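Local coordinates for uncharacterized protein (Burkholderia cenocepacia, PDB 6ANS) that is of unknown function but belongs to the DUF1214 family and assembles as a dimer, with a sodium ion bound in the crystal, at residues A226-G229 against G230-A234; Q35-A38 against D39-T43; L316-H320 against F321-V325. All coordinates share one frame; numbering follows the deposited sequence.

Overall arrangement
Starting from the N terminus, contact 2 comes first, two successive turns of helix 35-46. Contact 1 follows in helix 224-251, after the first pair of four-stranded sheets has been built, and contact 3 comes last, in the connection from strand 303-309 to strand 324-326. All three are local and follow one another in series, so none nests in or crosses another. Contacts 1 and 2 lie side by side, their centres about 10 Å apart, where Met232 and Gln228 pack on Thr36, Phe40 and Thr43. Contact 3 sits across the chain's centre, about 34 Å from contact 1 between centres; like contact 2, it touches the second subunit.

Contact 1: A226-G229 against G230-A234; sequences ALQG and GLMRA
The guanidinium of Arg233 lies flat over the backbone one turn earlier: Gly229 O sits beneath the centre of one face, 3.3 Å from Arg233 CZ. The chain gets there by starting beside its own backbone N and bending at chi3 (-69°), which folds the group back along the helix. Gly229 has no side chain to stand in the way. The same carbonyl accepts Arg233 N at 3.0 Å, one of four successive i to i+4 bonds of a regular alpha helix, the long helix 224-251. A water placed between Arg233 NH2 and Ala226 O spans one further turn, although its distance to the nitrogen is doubtfully short.

Round the helix, Leu227 and Leu231 make the apolar stripe. Leu227 CG, anti to the backbone N (chi1 -180°), comes 3.9 Å from Leu231 CD1, and both leucines pack on Leu31 of helix 24-33. Gln228 and Met232, a selenomethionine, form a different ridge: the amide nitrogen Gln228 NE2 stands 3.8 Å from Met232 CG, the chains slanting across each other. Beyond that point the Met232 chain turns away to cover Thr36, Asp39 and Thr43 of helix 35-46, while Arg233 touches His81 of helix 60-83.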
loop_
_atom_site.group_PDB
_atom_site.type_symbol
_atom_site.label_atom_id
_atom_site.label_comp_id
_atom_site.label_asym_id
_atom_site.label_seq_id
_atom_site.Cartn_x
_atom_site.Cartn_y
_atom_site.Cartn_z
ATOM N N ALA A 226 -5.380 -21.279 -5.716
ATOM C CA ALA A 226 -5.094 -19.949 -6.245
ATOM C C ALA A 226 -4.126 -19.192 -5.338
ATOM O O ALA A 226 -3.238 -18.474 -5.816
ATOM C CB ALA A 226 -6.399 -19.176 -6.439
ATOM N N LEU A 227 -4.271 -19.347 -4.024
ATOM C CA LEU A 227 -3.350 -18.683 -3.111
ATOM C C LEU A 227 -1.952 -19.289 -3.202
ATOM O O LEU A 227 -0.952 -18.571 -3.118
ATOM C CB LEU A 227 -3.868 -18.769 -1.674
ATOM C CG LEU A 227 -2.920 -18.067 -0.706
ATOM C CD1 LEU A 227 -2.775 -16.565 -1.084
ATOM C CD2 LEU A 227 -3.320 -18.232 0.748
ATOM N N GLN A 228 -1.863 -20.612 -3.345
ATOM C CA GLN A 228 -0.563 -21.247 -3.536
ATOM C C GLN A 228 0.160 -20.621 -4.720
ATOM O O GLN A 228 1.343 -20.281 -4.632
ATOM C CB GLN A 228 -0.722 -22.764 -3.726
ATOM C CG GLN A 228 0.616 -23.553 -3.744
ATOM C CD GLN A 228 1.324 -23.550 -5.118
ATOM O OE1 GLN A 228 0.721 -23.241 -6.147
ATOM N NE2 GLN A 228 2.612 -23.894 -5.122
ATOM N N GLY A 229 -0.554 -20.441 -5.834
ATOM C CA GLY A 229 0.055 -19.843 -7.011
ATOM C C GLY A 229 0.399 -18.380 -6.816
ATOM O O GLY A 229 1.439 -17.909 -7.286
ATOM N N GLY A 230 -0.477 -17.636 -6.143
ATOM C CA GLY A 230 -0.213 -16.220 -5.934
ATOM C C GLY A 230 0.997 -15.986 -5.052
ATOM O O GLY A 230 1.810 -15.101 -5.319
ATOM N N LEU A 231 1.139 -16.777 -3.988
ATOM C CA LEU A 231 2.283 -16.595 -3.095
ATOM C C LEU A 231 3.599 -16.884 -3.813
ATOM O O LEU A 231 4.554 -16.099 -3.726
ATOM C CB LEU A 231 2.136 -17.482 -1.858
ATOM C CG LEU A 231 1.087 -17.001 -0.852
ATOM C CD1 LEU A 231 0.822 -18.072 0.207
ATOM C CD2 LEU A 231 1.538 -15.706 -0.208
HETATM N N MSE A 232 3.673 -18.004 -4.533
HETATM C CA MSE A 232 4.915 -18.359 -5.211
HETATM C C MSE A 232 5.234 -17.331 -6.299
HETATM O O MSE A 232 6.386 -16.916 -6.441
HETATM C CB MSE A 232 4.845 -19.784 -5.789
HETATM C CG MSE A 232 4.844 -20.879 -4.697
HETATM SE SE MSE A 232 5.993 -20.482 -3.096
HETATM C CE MSE A 232 7.733 -20.394 -4.032
ATOM N N ARG A 233 4.218 -16.880 -7.046
ATOM C CA ARG A 233 4.482 -15.842 -8.043
ATOM C C ARG A 233 4.972 -14.560 -7.378
ATOM O O ARG A 233 5.897 -13.907 -7.880
ATOM C CB ARG A 233 3.235 -15.570 -8.898
ATOM C CG ARG A 233 3.025 -16.608 -10.040
ATOM C CD ARG A 233 1.877 -16.193 -10.978
ATOM N NE ARG A 233 0.586 -16.289 -10.297
ATOM C CZ ARG A 233 -0.098 -17.422 -10.170
ATOM N NH1 ARG A 233 0.381 -18.545 -10.697
ATOM N NH2 ARG A 233 -1.262 -17.433 -9.529
ATOM N N ALA A 234 4.377 -14.194 -6.239
ATOM C CA ALA A 234 4.828 -12.999 -5.528
ATOM C C ALA A 234 6.284 -13.135 -5.102
ATOM O O ALA A 234 7.095 -12.235 -5.339
ATOM C CB ALA A 234 3.928 -12.729 -4.317
HETATM O O HOH W 1 -2.946 -16.307 -8.161
#

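Contact 2: Q35-A38 against D39-T43; sequences QTWA and DFCDT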
loop_
_atom_site.group_PDB
_atom_site.type_symbol
_atom_site.label_atom_id
_atom_site.label_comp_id
_atom_site.label_asym_id
_atom_site.label_seq_id
_atom_site.Cartn_x
_atom_site.Cartn_y
_atom_site.Cartn_z
ATOM N N GLN A 35 3.757 -25.692 3.950
ATOM C CA GLN A 35 4.940 -25.847 3.116
ATOM C C GLN A 35 5.091 -24.664 2.160
ATOM O O GLN A 35 6.193 -24.118 2.005
ATOM C CB GLN A 35 4.851 -27.171 2.350
ATOM C CG GLN A 35 6.065 -27.482 1.506
ATOM C CD GLN A 35 7.303 -27.633 2.356
ATOM O OE1 GLN A 35 7.369 -28.497 3.238
ATOM N NE2 GLN A 35 8.303 -26.811 2.083
ATOM N N THR A 36 3.984 -24.218 1.550
ATOM C CA THR A 36 4.057 -23.089 0.623
ATOM C C THR A 36 4.562 -21.842 1.330
ATOM O O THR A 36 5.368 -21.079 0.771
ATOM C CB THR A 36 2.686 -22.803 0.000
ATOM O OG1 THR A 36 2.150 -24.004 -0.553
ATOM C CG2 THR A 36 2.814 -21.749 -1.105
ATOM N N TRP A 37 4.079 -21.607 2.552
ATOM C CA TRP A 37 4.535 -20.445 3.298
ATOM C C TRP A 37 6.028 -20.538 3.558
ATOM O O TRP A 37 6.750 -19.542 3.433
ATOM C CB TRP A 37 3.757 -20.315 4.616
ATOM C CG TRP A 37 4.104 -19.056 5.362
ATOM C CD1 TRP A 37 4.862 -18.958 6.488
ATOM C CD2 TRP A 37 3.726 -17.710 5.012
ATOM N NE1 TRP A 37 4.974 -17.644 6.868
ATOM C CE2 TRP A 37 4.287 -16.859 5.981
ATOM C CE3 TRP A 37 2.958 -17.148 3.980
ATOM C CZ2 TRP A 37 4.118 -15.480 5.951
ATOM C CZ3 TRP A 37 2.787 -15.773 3.949
ATOM C CH2 TRP A 37 3.363 -14.953 4.928
ATOM N N ALA A 38 6.518 -21.733 3.909
ATOM C CA ALA A 38 7.954 -21.896 4.102
ATOM C C ALA A 38 8.712 -21.600 2.814
ATOM O O ALA A 38 9.692 -20.844 2.816
ATOM C CB ALA A 38 8.261 -23.311 4.597
ATOM N N ASP A 39 8.252 -22.175 1.695
ATOM C CA ASP A 39 8.915 -21.948 0.413
ATOM C C ASP A 39 8.875 -20.481 0.018
ATOM O O ASP A 39 9.841 -19.954 -0.543
ATOM C CB ASP A 39 8.255 -22.793 -0.677
ATOM C CG ASP A 39 8.475 -24.265 -0.471
ATOM O OD1 ASP A 39 9.271 -24.627 0.433
ATOM O OD2 ASP A 39 7.822 -25.053 -1.184
ATOM N N PHE A 40 7.742 -19.822 0.272
ATOM C CA PHE A 40 7.599 -18.387 0.023
ATOM C C PHE A 40 8.658 -17.579 0.767
ATOM O O PHE A 40 9.354 -16.738 0.175
ATOM C CB PHE A 40 6.177 -17.975 0.423
ATOM C CG PHE A 40 5.936 -16.500 0.486
ATOM C CD1 PHE A 40 5.624 -15.789 -0.668
ATOM C CD2 PHE A 40 5.911 -15.834 1.715
ATOM C CE1 PHE A 40 5.361 -14.423 -0.612
ATOM C CE2 PHE A 40 5.626 -14.465 1.790
ATOM C CZ PHE A 40 5.354 -13.760 0.632
ATOM N N CYS A 41 8.797 -17.819 2.072
ATOM C CA CYS A 41 9.775 -17.068 2.852
ATOM C C CYS A 41 11.206 -17.402 2.422
ATOM O O CYS A 41 12.058 -16.507 2.338
ATOM C CB CYS A 41 9.552 -17.330 4.349
ATOM S SG CYS A 41 7.929 -16.718 4.937
ATOM N N ASP A 42 11.482 -18.672 2.109
ATOM C CA ASP A 42 12.829 -19.050 1.662
ATOM C C ASP A 42 13.183 -18.446 0.303
ATOM O O ASP A 42 14.359 -18.162 0.037
ATOM C CB ASP A 42 12.966 -20.573 1.567
ATOM C CG ASP A 42 12.981 -21.246 2.924
ATOM O OD1 ASP A 42 13.176 -20.547 3.947
ATOM O OD2 ASP A 42 12.831 -22.487 2.952
ATOM N N THR A 43 12.202 -18.302 -0.591
ATOM C CA THR A 43 12.469 -17.611 -1.846
ATOM C C THR A 43 12.756 -16.140 -1.591
ATOM O O THR A 43 13.700 -15.575 -2.151
ATOM C CB THR A 43 11.291 -17.787 -2.802
ATOM O OG1 THR A 43 11.083 -19.185 -3.024
ATOM C CG2 THR A 43 11.537 -17.045 -4.148
#
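Trp37 presents one face of its indole to two residues of the next turn. Cys41 SG stands over the five-membered ring, 3.9 Å from its centroid, a sulfur-aromatic contact. Further along the same face, the Phe40 ring lies near parallel to the six-membered ring, with planes at 28°, but is slid so far aside that they barely overlap; Phe40 CE2 approaches Trp37 CZ3 at 3.8 Å. Trp37 CG is anti to its backbone N (chi1 -175°), which sends the indole out from the helix alongside these neighbours.

The backbone beneath is regular alpha helix, and this face of helix 35-46 belongs to the dimer interface. Trp37 NE1 gives its hydrogen to Leu44 O of the second subunit, the indole meets Phe67 of that subunit, and Cys41 packs on Cys41 of the other copy.

Elsewhere on the helix, Gln35 and Asp39 form a polar i to i+4 pair. Gln35 NE2 donates to Asp39 OD1 at 2.9 Å, bent to 140° at the hydrogen; the oxygen lies in the amide plane, whereas the nitrogen stands above the carboxylate. Thr43 OG1 folds back to Asp39 O (2.9 Å), joining Thr43 N on that carbonyl from the opposite face.

Contact 3: L316-H320 against F321-V325; sequences LDYRH and FDICV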
loop_
_atom_site.group_PDB
_atom_site.type_symbol
_atom_site.label_atom_id
_atom_site.label_comp_id
_atom_site.label_asym_id
_atom_site.label_seq_id
_atom_site.Cartn_x
_atom_site.Cartn_y
_atom_site.Cartn_z
ATOM N N LEU A 316 15.534 8.214 -6.560
ATOM C CA LEU A 316 15.811 8.755 -5.235
ATOM C C LEU A 316 14.536 9.374 -4.661
ATOM O O LEU A 316 13.502 9.399 -5.336
ATOM C CB LEU A 316 16.969 9.751 -5.296
ATOM C CG LEU A 316 18.306 9.134 -5.761
ATOM C CD1 LEU A 316 19.429 10.172 -5.707
ATOM C CD2 LEU A 316 18.670 7.895 -4.949
ATOM N N ASP A 317 14.564 9.844 -3.413
ATOM C CA ASP A 317 13.298 10.141 -2.742
ATOM C C ASP A 317 12.827 11.540 -3.123
ATOM O O ASP A 317 13.123 12.529 -2.446
ATOM C CB ASP A 317 13.428 9.981 -1.234
ATOM C CG ASP A 317 12.084 10.176 -0.509
ATOM O OD1 ASP A 317 11.064 10.432 -1.190
ATOM O OD2 ASP A 317 12.049 10.060 0.732
ATOM N N TYR A 318 12.019 11.615 -4.185
ATOM C CA TYR A 318 11.583 12.915 -4.682
ATOM C C TYR A 318 10.593 13.629 -3.762
ATOM O O TYR A 318 10.227 14.775 -4.062
ATOM C CB TYR A 318 10.982 12.774 -6.074
ATOM C CG TYR A 318 9.940 11.680 -6.203
ATOM C CD1 TYR A 318 8.598 11.929 -5.923
ATOM C CD2 TYR A 318 10.310 10.389 -6.592
ATOM C CE1 TYR A 318 7.641 10.923 -6.039
ATOM C CE2 TYR A 318 9.371 9.375 -6.700
ATOM C CZ TYR A 318 8.041 9.640 -6.432
ATOM O OH TYR A 318 7.106 8.633 -6.558
ATOM N N ARG A 319 10.126 12.990 -2.681
ATOM C CA ARG A 319 9.376 13.735 -1.671
ATOM C C ARG A 319 10.268 14.746 -0.972
ATOM O O ARG A 319 9.786 15.779 -0.500
ATOM C CB ARG A 319 8.768 12.798 -0.624
ATOM C CG ARG A 319 7.707 11.841 -1.139
ATOM C CD ARG A 319 7.391 10.755 -0.093
ATOM N NE ARG A 319 8.584 10.050 0.388
ATOM C CZ ARG A 319 8.580 9.129 1.361
ATOM N NH1 ARG A 319 7.444 8.785 1.961
ATOM N NH2 ARG A 319 9.717 8.560 1.756
ATOM N N HIS A 320 11.569 14.475 -0.897
ATOM C CA HIS A 320 12.456 15.316 -0.106
ATOM C C HIS A 320 13.691 15.816 -0.824
ATOM O O HIS A 320 14.405 16.646 -0.253
ATOM C CB HIS A 320 12.914 14.569 1.151
ATOM C CG HIS A 320 11.790 14.161 2.040
ATOM N ND1 HIS A 320 11.298 12.873 2.084
ATOM C CD2 HIS A 320 11.043 14.885 2.905
ATOM C CE1 HIS A 320 10.305 12.819 2.955
ATOM N NE2 HIS A 320 10.130 14.028 3.464
ATOM N N PHE A 321 13.993 15.321 -2.015
ATOM C CA PHE A 321 15.172 15.740 -2.749
ATOM C C PHE A 321 14.754 16.057 -4.175
ATOM O O PHE A 321 13.816 15.451 -4.704
ATOM C CB PHE A 321 16.276 14.653 -2.743
ATOM C CG PHE A 321 16.717 14.229 -1.367
ATOM C CD1 PHE A 321 17.610 15.000 -0.640
ATOM C CD2 PHE A 321 16.265 13.037 -0.818
ATOM C CE1 PHE A 321 18.026 14.599 0.633
ATOM C CE2 PHE A 321 16.676 12.625 0.446
ATOM C CZ PHE A 321 17.558 13.406 1.175
ATOM N N ASP A 322 15.454 17.011 -4.790
ATOM C CA ASP A 322 15.229 17.376 -6.189
ATOM C C ASP A 322 16.035 16.412 -7.055
ATOM O O ASP A 322 17.215 16.634 -7.330
ATOM C CB ASP A 322 15.639 18.825 -6.441
ATOM C CG ASP A 322 14.890 19.803 -5.556
ATOM O OD1 ASP A 322 13.670 19.618 -5.369
ATOM O OD2 ASP A 322 15.519 20.744 -5.025
ATOM N N ILE A 323 15.397 15.325 -7.497
ATOM C CA ILE A 323 16.134 14.255 -8.159
ATOM C C ILE A 323 15.515 13.942 -9.516
ATOM O O ILE A 323 15.862 12.943 -10.162
ATOM C CB ILE A 323 16.221 13.006 -7.255
ATOM C CG1 ILE A 323 14.830 12.516 -6.827
ATOM C CG2 ILE A 323 17.077 13.332 -6.004
ATOM C CD1 ILE A 323 14.209 11.479 -7.760
ATOM N N CYS A 324 14.611 14.806 -9.963
ATOM C CA CYS A 324 13.983 14.692 -11.273
ATOM C C CYS A 324 13.758 16.092 -11.832
ATOM O O CYS A 324 13.262 16.976 -11.132
ATOM C CB CYS A 324 12.646 13.947 -11.211
ATOM S SG CYS A 324 11.972 13.568 -12.855
ATOM N N VAL A 325 14.101 16.270 -13.099
ATOM C CA VAL A 325 13.915 17.516 -13.833
ATOM C C VAL A 325 13.193 17.182 -15.131
ATOM O O VAL A 325 13.523 16.185 -15.785
ATOM C CB VAL A 325 15.272 18.198 -14.096
ATOM C CG1 VAL A 325 15.197 19.085 -15.276
ATOM C CG2 VAL A 325 15.681 19.010 -12.880
HETATM O O HOH W 2 11.020 16.552 -5.822
#
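Ile323 is the plug on the packed side of this turn. Its CG2 lies 3.7 Å from Leu316 CB, and its CD1 reaches in to touch Leu316 O and, at 3.9 Å, Tyr318 CB. That methyl comes near the plane of the Tyr318 ring, at its edge and not over a face. With CG1 held between the backbone N and the carbonyl carbon (chi1 56°), Ile323 turns this branch back toward the start of the turn. Leu316 also packs on Leu308 of strand 303-309, so the apolar half of the contact leans against the sheet.

The other half is polar and more open, with Arg319 exposed to solvent. Arg319 lies alongside Asp317 and grips it side-on, NE to OD1 and NH2 to OD2, both at 3.0 Å, a two-pronged salt bridge. His320 ND1 also donates to Asp317 OD2, 3.2 Å away, with the oxygen in the imidazole plane; it and Arg319 NH2 approach from opposite faces of the carboxylate. Two donors on each oxygen fix the rotation of this group. A water donates to both Tyr318 O (2.6 Å) and Phe321 O, bridging the two segments. The second subunit covers the His320 end, with its Trp89 edge-to-face against the His320 ring and its Pro219 against His320 and Phe321.

The backbone closes through Asp317 O, which accepts Phe321 N at 3.0 Å as well as His320 N. Arg319 N donates to Asp317 OD1, the signature of an Asx turn, here in the connection leading into strand 324-326, an outermost strand of its antiparallel sheet within this chain, in the DUF1214 region.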